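Local coordinates for protein chromosome-partitioning ATPase Soj (Thermus thermophilus, PDB 1WCV) that hydrolyses ATP and binds double-stranded DNA cooperatively in an ATP-dependent fashion, forming nucleoprotein filaments, and probably acts in chromosome partitioning, at residues A29-L34 against R237-V242; D78-L83 against G219-Q224. All coordinates share one frame; numbering follows the deposited sequence.

Interaction 1: A29-L34 against R237-V242; sequences AYLARL and RLAEEV
Tyr-30, Leu-31 and Leu-34 meet Ala-239 in a mostly buried, purely apolar helix-to-helix contact, where the C-terminal end of helix 18-33 rests against the middle of helix 230-246. The backbones come closest at Leu-31 and Ala-239, whose CA atoms are 5.6 Å apart, an approach that suits the small alanine, which sets only a methyl between the helices. That methyl is the meeting point. Ala-239 CB lies 3.7 Å from Tyr-30 CB, so the tyrosine touches it through its first side-chain carbon while the end of its side chain leads away, and the tyrosine also touches Ala-232, Tyr-235 and Arg-236 of helix 230-246. Leu-31 starts off across the contact rather than into it; with CG anti to the carbonyl carbon (chi1 -75°), the branch CD2 is the one that turns in, 3.9 Å from Ala-239 CB. Leu-34 brings CD1 to 3.9 Å from Ala-239 CB. Leucine suits this partly exposed edge because its apolar branch can cover the alanine methyl. Leu-31 further reaches Met-243 and, on strand 114-118, Leu-114 and Leu-116, which ties the helix pair to the central sheet. Farther round helix 230-246, Arg-237 forms a salt bridge with Glu-190 of the second subunit. Helix 18-33 is the one that follows the P-loop, with Tyr-30 about 9 Å, side chain to side chain, from the ATP-binding Thr-22; the arrangement is C-terminal helix packing on the P-loop helix of a ParA-family ATPase.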
loop_
_atom_site.group_PDB
_atom_site.type_symbol
_atom_site.label_atom_id
_atom_site.label_comp_id
_atom_site.label_asym_id
_atom_site.label_seq_id
_atom_site.Cartn_x
_atom_site.Cartn_y
_atom_site.Cartn_z
ATOM N N ALA A 29 5.827 16.910 5.003
ATOM C CA ALA A 29 7.232 16.629 5.283
ATOM C C ALA A 29 7.860 15.740 4.226
ATOM O O ALA A 29 8.997 15.973 3.799
ATOM C CB ALA A 29 7.379 15.987 6.653
ATOM N N TYR A 30 7.130 14.716 3.797
ATOM C CA TYR A 30 7.673 13.820 2.795
ATOM C C TYR A 30 7.539 14.302 1.365
ATOM O O TYR A 30 8.350 13.940 0.519
ATOM C CB TYR A 30 7.089 12.421 2.975
ATOM C CG TYR A 30 7.696 11.743 4.182
ATOM C CD1 TYR A 30 9.005 11.260 4.145
ATOM C CD2 TYR A 30 6.998 11.653 5.378
ATOM C CE1 TYR A 30 9.603 10.711 5.275
ATOM C CE2 TYR A 30 7.585 11.106 6.519
ATOM C CZ TYR A 30 8.892 10.638 6.458
ATOM O OH TYR A 30 9.475 10.112 7.584
ATOM N N LEU A 31 6.530 15.117 1.076
ATOM C CA LEU A 31 6.406 15.638 -0.279
ATOM C C LEU A 31 7.583 16.607 -0.467
ATOM O O LEU A 31 8.131 16.739 -1.560
ATOM C CB LEU A 31 5.063 16.357 -0.460
ATOM C CG LEU A 31 3.824 15.455 -0.585
ATOM C CD1 LEU A 31 2.568 16.321 -0.603
ATOM C CD2 LEU A 31 3.904 14.610 -1.851
ATOM N N ALA A 32 7.978 17.273 0.615
ATOM C CA ALA A 32 9.107 18.203 0.555
ATOM C C ALA A 32 10.382 17.419 0.256
ATOM O O ALA A 32 11.202 17.832 -0.563
ATOM C CB ALA A 32 9.261 18.928 1.872
ATOM N N ARG A 33 10.544 16.286 0.927
ATOM C CA ARG A 33 11.723 15.453 0.730
ATOM C C ARG A 33 11.764 14.821 -0.657
ATOM O O ARG A 33 12.792 14.290 -1.070
ATOM C CB ARG A 33 11.798 14.384 1.825
ATOM C CG ARG A 33 12.189 14.961 3.193
ATOM C CD ARG A 33 12.083 13.928 4.308
ATOM N NE ARG A 33 12.672 14.399 5.565
ATOM C CZ ARG A 33 12.164 15.360 6.334
ATOM N NH1 ARG A 33 11.036 15.976 5.991
ATOM N NH2 ARG A 33 12.793 15.708 7.451
ATOM N N LEU A 34 10.650 14.885 -1.378
ATOM C CA LEU A 34 10.597 14.352 -2.733
ATOM C C LEU A 34 11.060 15.436 -3.699
ATOM O O LEU A 34 11.064 15.241 -4.913
ATOM C CB LEU A 34 9.177 13.913 -3.097
ATOM C CG LEU A 34 8.711 12.573 -2.526
ATOM C CD1 LEU A 34 7.289 12.280 -2.997
ATOM C CD2 LEU A 34 9.658 11.473 -2.984
ATOM N N ARG A 237 5.876 6.408 1.992
ATOM C CA ARG A 237 5.222 5.671 0.921
ATOM C C ARG A 237 3.943 6.384 0.472
ATOM O O ARG A 237 3.631 6.423 -0.717
ATOM C CB ARG A 237 4.932 4.244 1.400
ATOM C CG ARG A 237 4.431 3.286 0.330
ATOM C CD ARG A 237 4.471 1.847 0.849
ATOM N NE ARG A 237 5.840 1.429 1.162
ATOM C CZ ARG A 237 6.273 1.081 2.373
ATOM N NH1 ARG A 237 5.455 1.088 3.420
ATOM N NH2 ARG A 237 7.534 0.730 2.541
ATOM N N LEU A 238 3.213 6.966 1.421
ATOM C CA LEU A 238 1.991 7.680 1.075
ATOM C C LEU A 238 2.283 8.849 0.142
ATOM O O LEU A 238 1.535 9.094 -0.799
ATOM C CB LEU A 238 1.296 8.211 2.327
ATOM C CG LEU A 238 0.012 9.000 2.042
ATOM C CD1 LEU A 238 -1.006 8.089 1.366
ATOM C CD2 LEU A 238 -0.549 9.551 3.338
ATOM N N ALA A 239 3.361 9.579 0.406
ATOM C CA ALA A 239 3.712 10.713 -0.440
ATOM C C ALA A 239 3.884 10.222 -1.876
ATOM O O ALA A 239 3.498 10.900 -2.828
ATOM C CB ALA A 239 4.996 11.380 0.063
ATOM N N GLU A 240 4.457 9.031 -2.027
ATOM C CA GLU A 240 4.651 8.454 -3.356
ATOM C C GLU A 240 3.302 8.072 -3.971
ATOM O O GLU A 240 3.067 8.289 -5.159
ATOM C CB GLU A 240 5.546 7.207 -3.273
ATOM C CG GLU A 240 6.992 7.490 -2.897
ATOM C CD GLU A 240 7.825 6.224 -2.778
ATOM O OE1 GLU A 240 7.529 5.386 -1.901
ATOM O OE2 GLU A 240 8.778 6.059 -3.566
ATOM N N GLU A 241 2.409 7.510 -3.161
ATOM C CA GLU A 241 1.115 7.107 -3.673
ATOM C C GLU A 241 0.292 8.343 -4.023
ATOM O O GLU A 241 -0.432 8.359 -5.020
ATOM C CB GLU A 241 0.375 6.220 -2.663
ATOM C CG GLU A 241 -0.718 5.391 -3.333
ATOM C CD GLU A 241 -1.472 4.494 -2.382
ATOM O OE1 GLU A 241 -1.052 4.359 -1.208
ATOM O OE2 GLU A 241 -2.489 3.916 -2.824
ATOM N N VAL A 242 0.413 9.387 -3.209
ATOM C CA VAL A 242 -0.304 10.617 -3.496
ATOM C C VAL A 242 0.223 11.225 -4.799
ATOM O O VAL A 242 -0.562 11.644 -5.648
ATOM C CB VAL A 242 -0.156 11.639 -2.344
ATOM C CG1 VAL A 242 -0.525 13.050 -2.841
ATOM C CG2 VAL A 242 -1.073 11.243 -1.180
#

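Interaction 2: D78-L83 against G219-Q224; sequences DGFHLL and GKTIAQ
Asp-78 OD1 accepts a hydrogen bond from Thr-221 OG1 at 2.6 Å, the hydroxyl coming from above the carboxylate plane, 53° out of it. Beside it the carboxylate stacks on the amide of Gln-224, the two planes 10° apart and the side chains running in opposite directions, with Gln-224 CG 3.6 Å from Asp-78 OD2. A water donates to Asp-78 OD2 at 2.7 Å and accepts a weak bond from Gln-224 NE2. Both partners are fixed by a capping box: Thr-221, the N-cap, accepts from Gln-224 N through OG1, while Gln-224 OE1 takes Thr-221 N on a lone pair at 3.0 Å. Threonine thus suits its place by donating to Asp-78 and accepting from the helix with one hydroxyl. An alanine in place of Gln-224 would probably leave Thr-221 N without its side-chain acceptor and uncover the carboxylate of Asp-78 on its stacked side. Thr-221 CG2 meets the edge of the Phe-80 ring, 4.3 Å from CE1. Outward, Phe-80 packs on Val-38 and Leu-40 of strand 38-42, Asn-26 of helix 18-33 bonds Ile-222 N, and the turn between strands 75-77 and 80-83 abuts the start of helix 222-225.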
loop_
_atom_site.group_PDB
_atom_site.type_symbol
_atom_site.label_atom_id
_atom_site.label_comp_id
_atom_site.label_asym_id
_atom_site.label_seq_id
_atom_site.Cartn_x
_atom_site.Cartn_y
_atom_site.Cartn_z
ATOM N N ASP A 78 10.936 22.138 8.660
ATOM C CA ASP A 78 11.278 20.817 8.139
ATOM C C ASP A 78 11.276 20.700 6.618
ATOM O O ASP A 78 10.735 19.740 6.065
ATOM C CB ASP A 78 10.340 19.755 8.721
ATOM C CG ASP A 78 10.821 18.339 8.440
ATOM O OD1 ASP A 78 9.985 17.411 8.401
ATOM O OD2 ASP A 78 12.045 18.155 8.267
ATOM N N GLY A 79 11.872 21.671 5.941
ATOM C CA GLY A 79 11.939 21.608 4.493
ATOM C C GLY A 79 10.776 22.187 3.708
ATOM O O GLY A 79 10.822 22.209 2.481
ATOM N N PHE A 80 9.723 22.632 4.387
ATOM C CA PHE A 80 8.597 23.236 3.678
ATOM C C PHE A 80 8.160 24.536 4.340
ATOM O O PHE A 80 8.786 24.992 5.293
ATOM C CB PHE A 80 7.404 22.268 3.577
ATOM C CG PHE A 80 6.913 21.743 4.899
ATOM C CD1 PHE A 80 7.530 20.653 5.505
ATOM C CD2 PHE A 80 5.810 22.321 5.526
ATOM C CE1 PHE A 80 7.060 20.144 6.713
ATOM C CE2 PHE A 80 5.329 21.821 6.736
ATOM C CZ PHE A 80 5.952 20.731 7.332
ATOM N N HIS A 81 7.097 25.142 3.824
ATOM C CA HIS A 81 6.601 26.392 4.388
ATOM C C HIS A 81 5.217 26.231 5.003
ATOM O O HIS A 81 4.349 25.581 4.428
ATOM C CB HIS A 81 6.557 27.481 3.313
ATOM C CG HIS A 81 7.909 27.933 2.849
ATOM N ND1 HIS A 81 8.077 28.847 1.830
ATOM C CD2 HIS A 81 9.153 27.605 3.269
ATOM C CE1 HIS A 81 9.367 29.061 1.644
ATOM N NE2 HIS A 81 10.043 28.320 2.504
ATOM N N LEU A 82 5.030 26.827 6.175
ATOM C CA LEU A 82 3.756 26.781 6.888
ATOM C C LEU A 82 3.117 28.160 7.023
ATOM O O LEU A 82 3.773 29.121 7.420
ATOM C CB LEU A 82 3.948 26.212 8.294
ATOM C CG LEU A 82 2.757 26.419 9.243
ATOM C CD1 LEU A 82 1.675 25.364 8.968
ATOM C CD2 LEU A 82 3.224 26.336 10.682
ATOM N N LEU A 83 1.838 28.251 6.673
ATOM C CA LEU A 83 1.086 29.492 6.827
ATOM C C LEU A 83 0.276 29.141 8.072
ATOM O O LEU A 83 -0.773 28.509 7.987
ATOM C CB LEU A 83 0.165 29.725 5.631
ATOM C CG LEU A 83 -0.185 31.186 5.338
ATOM C CD1 LEU A 83 -1.348 31.237 4.367
ATOM C CD2 LEU A 83 -0.546 31.914 6.625
ATOM N N GLY A 219 6.444 18.733 18.755
ATOM C CA GLY A 219 6.453 19.793 17.766
ATOM C C GLY A 219 7.361 19.457 16.594
ATOM O O GLY A 219 7.968 20.339 15.988
ATOM N N LYS A 220 7.453 18.172 16.268
ATOM C CA LYS A 220 8.300 17.741 15.161
ATOM C C LYS A 220 7.579 16.775 14.231
ATOM O O LYS A 220 6.679 16.048 14.650
ATOM C CB LYS A 220 9.562 17.062 15.694
ATOM C CG LYS A 220 10.420 17.942 16.584
ATOM C CD LYS A 220 11.644 17.199 17.102
ATOM C CE LYS A 220 12.635 16.886 15.987
ATOM N NZ LYS A 220 13.855 16.189 16.489
ATOM N N THR A 221 7.974 16.770 12.962
ATOM C CA THR A 221 7.360 15.843 12.015
ATOM C C THR A 221 7.905 14.466 12.374
ATOM O O THR A 221 8.902 14.359 13.082
ATOM C CB THR A 221 7.761 16.155 10.569
ATOM O OG1 THR A 221 9.172 15.954 10.415
ATOM C CG2 THR A 221 7.396 17.596 10.208
ATOM N N ILE A 222 7.260 13.407 11.903
ATOM C CA ILE A 222 7.752 12.077 12.227
ATOM C C ILE A 222 9.123 11.842 11.575
ATOM O O ILE A 222 9.925 11.038 12.052
ATOM C CB ILE A 222 6.748 10.982 11.786
ATOM C CG1 ILE A 222 7.137 9.642 12.408
ATOM C CG2 ILE A 222 6.702 10.876 10.267
ATOM C CD1 ILE A 222 7.069 9.629 13.915
ATOM N N ALA A 223 9.396 12.548 10.486
ATOM C CA ALA A 223 10.692 12.402 9.828
ATOM C C ALA A 223 11.793 12.953 10.744
ATOM O O ALA A 223 12.919 12.442 10.759
ATOM C CB ALA A 223 10.691 13.140 8.499
ATOM N N GLN A 224 11.465 13.994 11.503
ATOM C CA GLN A 224 12.427 14.604 12.424
ATOM C C GLN A 224 12.509 13.816 13.721
ATOM O O GLN A 224 13.594 13.592 14.254
ATOM C CB GLN A 224 12.027 16.043 12.779
ATOM C CG GLN A 224 12.093 17.046 11.647
ATOM C CD GLN A 224 11.517 18.394 12.045
ATOM O OE1 GLN A 224 10.344 18.498 12.416
ATOM N NE2 GLN A 224 12.340 19.433 11.970
HETATM O O HOH W 1 14.322 19.128 9.451
#

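Helix 18-33 is common ground: in interaction 1 it supplies one of the two segments, and in interaction 2 it lies against both partners. The two contacts join directly, since Arg-33 NH2 forms a salt bridge with Asp-78 OD2 at 2.7 Å and the Tyr-30 hydroxyl packs on Ala-223. Their chemistry follows their setting. Interaction 1, between helices and largely buried, rests on methyl and methylene groups, whereas interaction 2, between the turn leading into strand 80-83 and the start of helix 222-225 and only partly buried, uses a carboxylate, a hydroxyl, an amide and a water. Helix 222-225 comes before helix 230-246 in the chain, and the two contacts place neighbouring C-terminal elements against helix 18-33 and the edge of the sheet.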